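Local atomic coordinates of protein YgiW (Escherichia coli, PDB entry 1NNX), a protein that is of unknown function but folds as a small periplasmic OB-fold protein of the bacterial BOF family. Residues A[30-35]-A[62-67]; A[38-43]-A[97-102]; A[45-50]-A[56-61]. One frame throughout, in Å; residues are numbered along the deposited sequence. Where two conformers were deposited one is given.

Interaction 1 (A[30-35]-A[62-67]). With SO4 (sulfate ion), chain B.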
loop_
_atom_site.group_PDB
_atom_site.type_symbol
_atom_site.label_atom_id
_atom_site.label_comp_id
_atom_site.label_asym_id
_atom_site.label_seq_id
_atom_site.Cartn_x
_atom_site.Cartn_y
_atom_site.Cartn_z
ATOM N N SER A 30 -11.144 4.169 -0.182
ATOM C CA SER A 30 -10.980 5.571 -0.329
ATOM C C SER A 30 -9.609 5.986 -0.913
ATOM O O SER A 30 -9.509 7.011 -1.560
ATOM C CB SER A 30 -11.275 6.326 0.986
ATOM O OG SER A 30 -10.304 6.083 1.955
ATOM N N ALA A 31 -8.573 5.168 -0.675
ATOM C CA ALA A 31 -7.263 5.472 -1.224
ATOM C C ALA A 31 -7.317 5.485 -2.740
ATOM O O ALA A 31 -6.590 6.246 -3.377
ATOM C CB ALA A 31 -6.251 4.439 -0.742
ATOM N N LYS A 32 -8.183 4.690 -3.314
ATOM C CA LYS A 32 -8.288 4.676 -4.769
ATOM C C LYS A 32 -8.760 5.993 -5.319
ATOM O O LYS A 32 -8.531 6.324 -6.506
ATOM C CB LYS A 32 -9.256 3.605 -5.248
ATOM C CG LYS A 32 -8.874 2.252 -4.927
ATOM C CD LYS A 32 -9.900 1.335 -5.583
ATOM C CE LYS A 32 -9.712 -0.052 -5.051
ATOM N NZ LYS A 32 -10.757 -1.003 -5.494
ATOM N N SER A 33 -9.410 6.774 -4.479
ATOM C CA SER A 33 -9.956 8.063 -4.929
ATOM C C SER A 33 -9.025 9.212 -4.725
ATOM O O SER A 33 -9.321 10.342 -5.090
ATOM C CB SER A 33 -11.268 8.393 -4.180
ATOM O OG SER A 33 -11.032 8.824 -2.819
ATOM N N LEU A 34 -7.860 8.955 -4.149
ATOM C CA LEU A 34 -7.012 10.072 -3.828
ATOM C C LEU A 34 -6.214 10.500 -5.041
ATOM O O LEU A 34 -6.083 9.727 -6.012
ATOM C CB LEU A 34 -6.056 9.657 -2.690
ATOM C CG LEU A 34 -6.707 9.337 -1.342
ATOM C CD1 LEU A 34 -5.711 8.862 -0.354
ATOM C CD2 LEU A 34 -7.304 10.624 -0.772
ATOM N N ARG A 35 -5.678 11.690 -4.971
ATOM C CA ARG A 35 -4.858 12.203 -6.046
ATOM C C ARG A 35 -3.539 11.449 -6.168
ATOM O O ARG A 35 -2.995 10.929 -5.178
ATOM C CB ARG A 35 -4.524 13.702 -6.174
ATOM C CG ARG A 35 -4.231 14.128 -7.692
ATOM C CD ARG A 35 -4.414 15.626 -7.939
ATOM N NE ARG A 35 -4.540 15.951 -9.363
ATOM C CZ ARG A 35 -3.758 15.465 -10.322
ATOM N NH1 ARG A 35 -3.962 15.835 -11.578
ATOM N NH2 ARG A 35 -2.783 14.602 -10.045
ATOM N N GLY A 62 -11.995 -3.187 0.241
ATOM C CA GLY A 62 -11.664 -3.433 -1.160
ATOM C C GLY A 62 -10.237 -3.907 -1.312
ATOM O O GLY A 62 -9.543 -4.221 -0.327
ATOM N N THR A 63 -9.819 -4.039 -2.562
ATOM C CA THR A 63 -8.430 -4.491 -2.848
ATOM C C THR A 63 -7.756 -3.490 -3.757
ATOM O O THR A 63 -8.406 -2.701 -4.499
ATOM C CB THR A 63 -8.374 -5.868 -3.548
ATOM O OG1 THR A 63 -9.015 -5.782 -4.848
ATOM C CG2 THR A 63 -9.008 -6.959 -2.670
ATOM N N ILE A 64 -6.420 -3.466 -3.698
ATOM C CA ILE A 64 -5.661 -2.548 -4.519
ATOM C C ILE A 64 -4.320 -3.208 -4.758
ATOM O O ILE A 64 -3.814 -3.990 -3.895
ATOM C CB ILE A 64 -5.470 -1.179 -3.815
ATOM C CG1 ILE A 64 -4.874 -0.165 -4.802
ATOM C CG2 ILE A 64 -4.607 -1.313 -2.509
ATOM C CD1 ILE A 64 -4.863 1.278 -4.206
ATOM N N ASN A 65 -3.716 -2.888 -5.891
ATOM C CA ASN A 65 -2.399 -3.470 -6.167
ATOM C C ASN A 65 -1.326 -2.614 -5.486
ATOM O O ASN A 65 -1.460 -1.396 -5.436
ATOM C CB ASN A 65 -2.133 -3.504 -7.692
ATOM C CG ASN A 65 -3.068 -4.439 -8.409
ATOM O OD1 ASN A 65 -3.588 -5.406 -7.824
ATOM N ND2 ASN A 65 -3.262 -4.181 -9.720
ATOM N N VAL A 66 -0.299 -3.265 -4.961
ATOM C CA VAL A 66 0.782 -2.571 -4.273
ATOM C C VAL A 66 2.141 -3.052 -4.822
ATOM O O VAL A 66 2.333 -4.238 -5.163
ATOM C CB VAL A 66 0.720 -2.757 -2.740
ATOM C CG1 VAL A 66 -0.666 -2.216 -2.208
ATOM C CG2 VAL A 66 0.864 -4.210 -2.310
ATOM N N ASP A 67 3.047 -2.110 -4.983
ATOM C CA ASP A 67 4.411 -2.434 -5.472
ATOM C C ASP A 67 5.344 -2.470 -4.285
ATOM O O ASP A 67 5.533 -1.457 -3.628
ATOM C CB ASP A 67 4.855 -1.367 -6.482
ATOM C CG ASP A 67 6.329 -1.531 -6.961
ATOM O OD1 ASP A 67 6.643 -0.940 -8.022
ATOM O OD2 ASP A 67 7.166 -2.201 -6.303
HETATM S S SO4 B . -12.395 -4.308 -5.261
HETATM O O1 SO4 B . -11.970 -5.615 -4.733
HETATM O O2 SO4 B . -13.870 -4.255 -5.160
HETATM O O3 SO4 B . -11.821 -3.164 -4.538
HETATM O O4 SO4 B . -11.934 -4.250 -6.682
#
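Lys-32 lays its extended side chain across the start of strand 62-67, passing Ile-64 and ending beside the carbonyl oxygen of Thr-63. CG leaves opposite the carbonyl carbon (chi1 -63°), and with every later torsion near 180° the chain runs straight out to its ammonium group. Along its length Lys-32 passes antiparallel to the side chain of Ile-64, Lys-32 CG lying 4.2 Å from Ile-64 CD1. Further out the fit is tighter, with Lys-32 CE only 3.0 Å from Thr-63 O.

At its end the lysine meets a sulfate ion, probably brought in from the crystallisation liquor. Lys-32 NZ donates to sulfate O3 at 2.6 Å and also forms a salt bridge with Glu-29, so the ammonium group has two anionic partners. Thr-63 takes the same sulfate by two groups at once: its backbone N gives a nearly straight bond to O3 (2.9 Å, 168° at the hydrogen), and its OG1 reaches O1 at 3.0 Å. The hydroxyl faces the anion because chi1 of 63° sets OG1 between the backbone N and the carbonyl carbon. O3 is therefore shared by the lysine and the strand backbone, with Gly-62 CA passing 3.4 Å from it.

Lys-32 itself sits in a type I turn closed by Leu-34 N on Ala-31 O; just before it, Ser-30 O accepts from Ser-33 N and OG. The turn continues from helix 28-31, leads to strand 38-51 and packs its lysine on one strand of the OB-fold sheet, 62-67, which lies between strands 54-59 and 96-106, Ile-64 also packing on Ile-99.

Interaction 2 (A[38-43]-A[97-102])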
loop_
_atom_site.group_PDB
_atom_site.type_symbol
_atom_site.label_atom_id
_atom_site.label_comp_id
_atom_site.label_asym_id
_atom_site.label_seq_id
_atom_site.Cartn_x
_atom_site.Cartn_y
_atom_site.Cartn_z
ATOM N N THR A 38 0.078 10.993 -3.290
ATOM C CA THR A 38 -0.444 11.242 -1.964
ATOM C C THR A 38 0.094 10.145 -1.038
ATOM O O THR A 38 -0.102 8.971 -1.335
ATOM C CB THR A 38 -1.990 11.169 -1.965
ATOM O OG1 THR A 38 -2.513 12.187 -2.833
ATOM C CG2 THR A 38 -2.526 11.384 -0.564
ATOM N N TRP A 39 0.643 10.533 0.114
ATOM C CA TRP A 39 1.139 9.597 1.124
ATOM C C TRP A 39 -0.020 8.988 1.901
ATOM O O TRP A 39 -0.935 9.732 2.384
ATOM C CB TRP A 39 2.062 10.333 2.084
ATOM C CG TRP A 39 2.657 9.450 3.092
ATOM C CD1 TRP A 39 2.254 9.293 4.372
ATOM C CD2 TRP A 39 3.811 8.625 2.919
ATOM N NE1 TRP A 39 3.077 8.405 5.011
ATOM C CE2 TRP A 39 4.043 7.978 4.148
ATOM C CE3 TRP A 39 4.678 8.369 1.843
ATOM C CZ2 TRP A 39 5.124 7.088 4.350
ATOM C CZ3 TRP A 39 5.778 7.452 2.047
ATOM C CH2 TRP A 39 5.963 6.842 3.294
ATOM N N VAL A 40 -0.031 7.670 2.029
ATOM C CA VAL A 40 -1.096 6.956 2.762
ATOM C C VAL A 40 -0.522 5.842 3.624
ATOM O O VAL A 40 0.567 5.317 3.349
ATOM C CB VAL A 40 -1.978 5.930 1.814
ATOM C CG1 VAL A 40 -1.239 5.407 0.630
ATOM C CG2 VAL A 40 -2.200 4.483 2.530
ATOM N N THR A 41 -1.262 5.426 4.625
ATOM C CA THR A 41 -1.000 4.307 5.464
ATOM C C THR A 41 -2.259 3.444 5.368
ATOM O O THR A 41 -3.393 3.937 5.506
ATOM C CB THR A 41 -0.795 4.702 6.946
ATOM O OG1 THR A 41 0.305 5.624 7.086
ATOM C CG2 THR A 41 -0.602 3.468 7.780
ATOM N N LEU A 42 -2.121 2.156 5.100
ATOM C CA LEU A 42 -3.222 1.197 5.009
ATOM C C LEU A 42 -2.941 -0.001 5.889
ATOM O O LEU A 42 -1.747 -0.322 6.173
ATOM C CB LEU A 42 -3.385 0.707 3.538
ATOM C CG LEU A 42 -3.555 1.826 2.522
ATOM C CD1 LEU A 42 -3.448 1.152 1.112
ATOM C CD2 LEU A 42 -4.807 2.556 2.683
ATOM N N ARG A 43 -3.981 -0.700 6.310
ATOM C CA ARG A 43 -3.806 -1.895 7.072
ATOM C C ARG A 43 -4.654 -2.990 6.476
ATOM O O ARG A 43 -5.813 -2.750 6.099
ATOM C CB ARG A 43 -4.183 -1.695 8.556
ATOM C CG ARG A 43 -3.091 -0.969 9.304
ATOM C CD ARG A 43 -3.460 -0.827 10.830
ATOM N NE ARG A 43 -2.325 -0.356 11.610
ATOM C CZ ARG A 43 -2.081 -0.764 12.851
ATOM N NH1 ARG A 43 -2.888 -1.651 13.416
ATOM N NH2 ARG A 43 -1.069 -0.260 13.536
ATOM N N VAL A 97 -4.274 2.377 -10.472
ATOM C CA VAL A 97 -3.958 3.026 -9.206
ATOM C C VAL A 97 -3.213 1.926 -8.462
ATOM O O VAL A 97 -3.498 0.693 -8.617
ATOM C CB VAL A 97 -5.201 3.544 -8.450
ATOM C CG1 VAL A 97 -6.118 2.399 -8.037
ATOM C CG2 VAL A 97 -4.749 4.324 -7.200
ATOM N N GLU A 98 -2.152 2.294 -7.761
ATOM C CA GLU A 98 -1.402 1.288 -7.017
ATOM C C GLU A 98 -0.778 2.091 -5.859
ATOM O O GLU A 98 -0.792 3.319 -5.807
ATOM C CB GLU A 98 -0.104 0.816 -7.739
ATOM C CG GLU A 98 1.143 1.838 -7.846
ATOM C CD GLU A 98 2.261 1.300 -8.756
ATOM O OE1 GLU A 98 3.321 1.953 -8.859
ATOM O OE2 GLU A 98 2.065 0.220 -9.367
ATOM N N ILE A 99 -0.291 1.381 -4.885
ATOM C CA ILE A 99 0.467 2.015 -3.812
ATOM C C ILE A 99 1.948 1.653 -3.988
ATOM O O ILE A 99 2.266 0.453 -4.124
ATOM C CB ILE A 99 0.062 1.496 -2.407
ATOM C CG1 ILE A 99 -1.446 1.640 -2.181
ATOM C CG2 ILE A 99 0.866 2.290 -1.312
ATOM C CD1 ILE A 99 -1.884 3.097 -2.352
ATOM N N ASP A 100 2.838 2.644 -3.999
ATOM C CA ASP A 100 4.309 2.329 -4.087
ATOM C C ASP A 100 4.713 2.251 -2.641
ATOM O O ASP A 100 4.772 3.277 -1.973
ATOM C CB ASP A 100 4.857 3.543 -4.862
ATOM C CG ASP A 100 4.370 3.588 -6.344
ATOM O OD1 ASP A 100 4.061 2.525 -6.924
ATOM O OD2 ASP A 100 4.343 4.705 -6.886
ATOM N N VAL A 101 5.008 1.049 -2.170
ATOM C CA VAL A 101 5.256 0.857 -0.750
ATOM C C VAL A 101 6.650 1.207 -0.266
ATOM O O VAL A 101 7.661 0.667 -0.795
ATOM C CB VAL A 101 4.888 -0.606 -0.372
ATOM C CG1 VAL A 101 5.190 -0.843 1.097
ATOM C CG2 VAL A 101 3.383 -0.896 -0.736
ATOM N N LYS A 102 6.726 2.070 0.746
ATOM C CA LYS A 102 8.053 2.398 1.337
ATOM C C LYS A 102 8.358 1.545 2.549
ATOM O O LYS A 102 9.517 1.337 2.895
ATOM C CB LYS A 102 8.093 3.859 1.800
ATOM C CG LYS A 102 8.208 4.855 0.698
ATOM C CD LYS A 102 9.649 4.765 0.054
ATOM C CE LYS A 102 9.939 5.928 -0.875
ATOM N NZ LYS A 102 11.286 5.725 -1.584
#
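Ile-99 turns CG1 away from its own carbonyl carbon (chi1 -54°) and then folds CD1 back (chi2 -57°), which brings two carbons of one branch against Leu-42 and Val-40. The contact lies in the buried interior of the OB fold, where strands 38-51 and 96-106, not neighbours in the curled sheet, face each other across the core. Their touching parts run about 100° apart, and the nearest CA atoms, those of Val-40 and Ile-99, are 8.4 Å from each other.

Leu-42 and Ile-99 meet end on, with Leu-42 CD1 3.9 Å from Ile-99 CG1. Val-40 comes in obliquely, its CG1 3.8 Å from Ile-99 CD1; since Val-40 was modelled in two conformers, that detail is less certain. Ile-64 and Val-66 of strand 62-67 also pack on Ile-99, and Phe-57 on Leu-42, so the isoleucine is part of a wider apolar core.

A separate contact forms where the chain of strand 96-106 turns a corner at Lys-102. The CB of Trp-39 is directed away from 97-102, yet its six-membered ring reaches Lys-102, which crosses it at about a right angle and carries its ammonium end away. The aliphatic base of Lys-102 meets the indole at its edge, near the ring plane, with Lys-102 CG 3.8 Å from Trp-39 CZ3.

Interaction 3 (A[45-50]-A[56-61])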
loop_
_atom_site.group_PDB
_atom_site.type_symbol
_atom_site.label_atom_id
_atom_site.label_comp_id
_atom_site.label_asym_id
_atom_site.label_seq_id
_atom_site.Cartn_x
_atom_site.Cartn_y
_atom_site.Cartn_z
ATOM N N ASN A 45 -4.256 -7.151 4.458
ATOM C CA ASN A 45 -3.525 -8.373 4.158
ATOM C C ASN A 45 -3.042 -8.426 2.724
ATOM O O ASN A 45 -3.751 -7.987 1.773
ATOM C CB ASN A 45 -4.469 -9.561 4.412
ATOM C CG ASN A 45 -4.978 -9.596 5.892
ATOM O OD1 ASN A 45 -5.938 -8.921 6.206
ATOM N ND2 ASN A 45 -4.313 -10.287 6.746
ATOM N N ILE A 46 -1.827 -8.957 2.558
ATOM C CA ILE A 46 -1.283 -9.194 1.205
ATOM C C ILE A 46 -1.819 -10.613 0.865
ATOM O O ILE A 46 -1.463 -11.590 1.562
ATOM C CB ILE A 46 0.245 -9.195 1.205
ATOM C CG1 ILE A 46 0.784 -7.741 1.453
ATOM C CG2 ILE A 46 0.741 -9.448 -0.263
ATOM C CD1 ILE A 46 0.508 -6.660 0.418
ATOM N N VAL A 47 -2.657 -10.714 -0.152
ATOM C CA VAL A 47 -3.306 -11.992 -0.477
ATOM C C VAL A 47 -2.836 -12.706 -1.720
ATOM O O VAL A 47 -3.196 -13.865 -1.863
ATOM C CB VAL A 47 -4.849 -11.822 -0.513
ATOM C CG1 VAL A 47 -5.324 -11.280 0.840
ATOM C CG2 VAL A 47 -5.299 -10.848 -1.595
ATOM N N GLU A 48 -2.038 -12.067 -2.580
ATOM C CA GLU A 48 -1.549 -12.733 -3.806
ATOM C C GLU A 48 -0.422 -11.923 -4.386
ATOM O O GLU A 48 -0.359 -10.673 -4.255
ATOM C CB GLU A 48 -2.719 -12.854 -4.791
ATOM C CG GLU A 48 -2.417 -13.554 -6.097
ATOM C CD GLU A 48 -3.645 -13.665 -7.004
ATOM O OE1 GLU A 48 -4.365 -12.652 -7.215
ATOM O OE2 GLU A 48 -3.856 -14.775 -7.537
ATOM N N ARG A 49 0.530 -12.631 -5.001
ATOM C CA ARG A 49 1.595 -11.951 -5.710
ATOM C C ARG A 49 1.170 -12.028 -7.185
ATOM O O ARG A 49 0.864 -13.121 -7.701
ATOM C CB ARG A 49 2.924 -12.695 -5.495
ATOM C CG ARG A 49 4.071 -12.040 -6.252
ATOM C CD ARG A 49 5.380 -12.637 -5.800
ATOM N NE ARG A 49 6.512 -11.836 -6.253
ATOM C CZ ARG A 49 7.764 -12.074 -5.882
ATOM N NH1 ARG A 49 8.025 -13.077 -5.085
ATOM N NH2 ARG A 49 8.748 -11.286 -6.276
ATOM N N ILE A 50 1.079 -10.893 -7.862
ATOM C CA ILE A 50 0.643 -10.897 -9.261
ATOM C C ILE A 50 1.756 -10.922 -10.301
ATOM O O ILE A 50 1.536 -11.376 -11.421
ATOM C CB ILE A 50 -0.721 -10.111 -9.690
ATOM C CG1 ILE A 50 -1.966 -10.632 -8.921
ATOM C CG2 ILE A 50 -1.088 -10.515 -11.180
ATOM C CD1 ILE A 50 -2.212 -12.109 -9.064
ATOM N N VAL A 56 -1.407 -8.091 -4.458
ATOM C CA VAL A 56 -2.777 -7.626 -4.174
ATOM C C VAL A 56 -2.937 -7.451 -2.655
ATOM O O VAL A 56 -2.631 -8.356 -1.875
ATOM C CB VAL A 56 -3.833 -8.634 -4.643
ATOM C CG1 VAL A 56 -5.285 -8.099 -4.359
ATOM C CG2 VAL A 56 -3.705 -8.798 -6.223
ATOM N N PHE A 57 -3.365 -6.257 -2.259
ATOM C CA PHE A 57 -3.574 -5.915 -0.849
ATOM C C PHE A 57 -5.086 -5.766 -0.627
ATOM O O PHE A 57 -5.753 -5.082 -1.368
ATOM C CB PHE A 57 -2.850 -4.603 -0.586
ATOM C CG PHE A 57 -2.976 -4.145 0.827
ATOM C CD1 PHE A 57 -2.149 -4.600 1.832
ATOM C CD2 PHE A 57 -3.941 -3.191 1.130
ATOM C CE1 PHE A 57 -2.266 -4.077 3.152
ATOM C CE2 PHE A 57 -4.047 -2.685 2.434
ATOM C CZ PHE A 57 -3.195 -3.140 3.415
ATOM N N LYS A 58 -5.581 -6.390 0.431
ATOM C CA LYS A 58 -7.023 -6.361 0.739
ATOM C C LYS A 58 -7.297 -5.918 2.161
ATOM O O LYS A 58 -6.611 -6.274 3.085
ATOM C CB LYS A 58 -7.575 -7.762 0.498
ATOM C CG LYS A 58 -9.064 -7.971 0.729
ATOM C CD LYS A 58 -9.357 -9.444 0.569
ATOM C CE LYS A 58 -10.822 -9.791 0.663
ATOM N NZ LYS A 58 -11.028 -11.215 0.264
ATOM N N ASP A 59 -8.301 -5.077 2.282
ATOM C CA ASP A 59 -8.815 -4.695 3.633
ATOM C C ASP A 59 -10.321 -4.898 3.518
ATOM O O ASP A 59 -10.863 -5.343 2.507
ATOM C CB ASP A 59 -8.397 -3.309 4.163
ATOM C CG ASP A 59 -9.072 -2.133 3.527
ATOM O OD1 ASP A 59 -9.958 -2.312 2.670
ATOM O OD2 ASP A 59 -8.705 -0.992 3.928
ATOM N N ALA A 60 -11.038 -4.615 4.614
ATOM C CA ALA A 60 -12.475 -4.817 4.545
ATOM C C ALA A 60 -13.249 -4.021 3.479
ATOM O O ALA A 60 -14.379 -4.381 3.139
ATOM C CB ALA A 60 -13.060 -4.496 5.905
ATOM N N SER A 61 -12.683 -2.934 2.975
ATOM C CA SER A 61 -13.331 -2.111 1.992
ATOM C C SER A 61 -13.048 -2.425 0.525
ATOM O O SER A 61 -13.778 -1.971 -0.326
ATOM C CB SER A 61 -12.986 -0.651 2.242
ATOM O OG SER A 61 -11.602 -0.330 1.892
HETATM O O HOH W 1 -7.813 -8.359 4.691
#
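Lys-58 O is gripped twice: by Asn-45 N at 2.9 Å, and by a water that donates to it. The same water donates to Asn-45 OD1, so the amide side chain of Asn-45 is tied to the carbonyl opposite through a bridge and not directly. Lys-58 N returns a bond to Asn-45 O (2.8 Å), completing an antiparallel hydrogen-bonded pair.

Ile-46 and Phe-57 form the next, non-hydrogen-bonded pair, on the face of the sheet that looks into the protein. In the conformer described, Ile-46 crosses Phe-57 at about a right angle and its CD1 meets the edge of the ring, in its plane, 3.6 Å from Phe-57 CD1. Val-66 touches both side chains, and Val-28 covers Phe-57 as well.

Beyond this pair the two strands fall out of step. Val-47 N donates to Val-56 O (2.9 Å), but Val-56 N bonds to Glu-48 O (2.8 Å), leaving Val-47 and Glu-48 both opposite one residue. The extra residue is taken up at Val-47, whose psi of -11° departs from the extended values of its neighbours Ile-46 and Glu-48. Val-56 is consequently flanked on its outer side: Val-47 CG2 lies 3.9 Å from Val-56 CG1, while Glu-48 and Ile-50, the latter in one of two conformers, extend beside it in roughly its own direction. At Asp-59 an Asx turn forms: OD1 accepts from Ser-61 N, and also from Ser-61 OG.

With strand directions 136° apart, this is a strongly twisted beta hairpin carrying a beta bulge, made by the first two strands of the OB fold; such a break in regularity is consistent with the sharp curvature of the first strand in this fold.

The three contacts converge on one curled sheet. Interactions 1 and 2, with centres about 7 Å apart, join through strands 62-67 and 96-106, where Asp-67 N lies 2.8 Å from Ile-99 O, probably hydrogen-bonded. Interaction 1 meets interaction 3 on the other edge of strand 62-67, where Phe-57 N and Ile-64 O are also 2.8 Å apart. Interactions 2 and 3 share strand 38-51, and although their centres are about 13 Å apart, Leu-42 CB comes within 3.6 Å of Phe-57 CE2. Along the chain, interaction 3 is nested inside the loops closed by the other two. The sulfate belongs to interaction 1 alone.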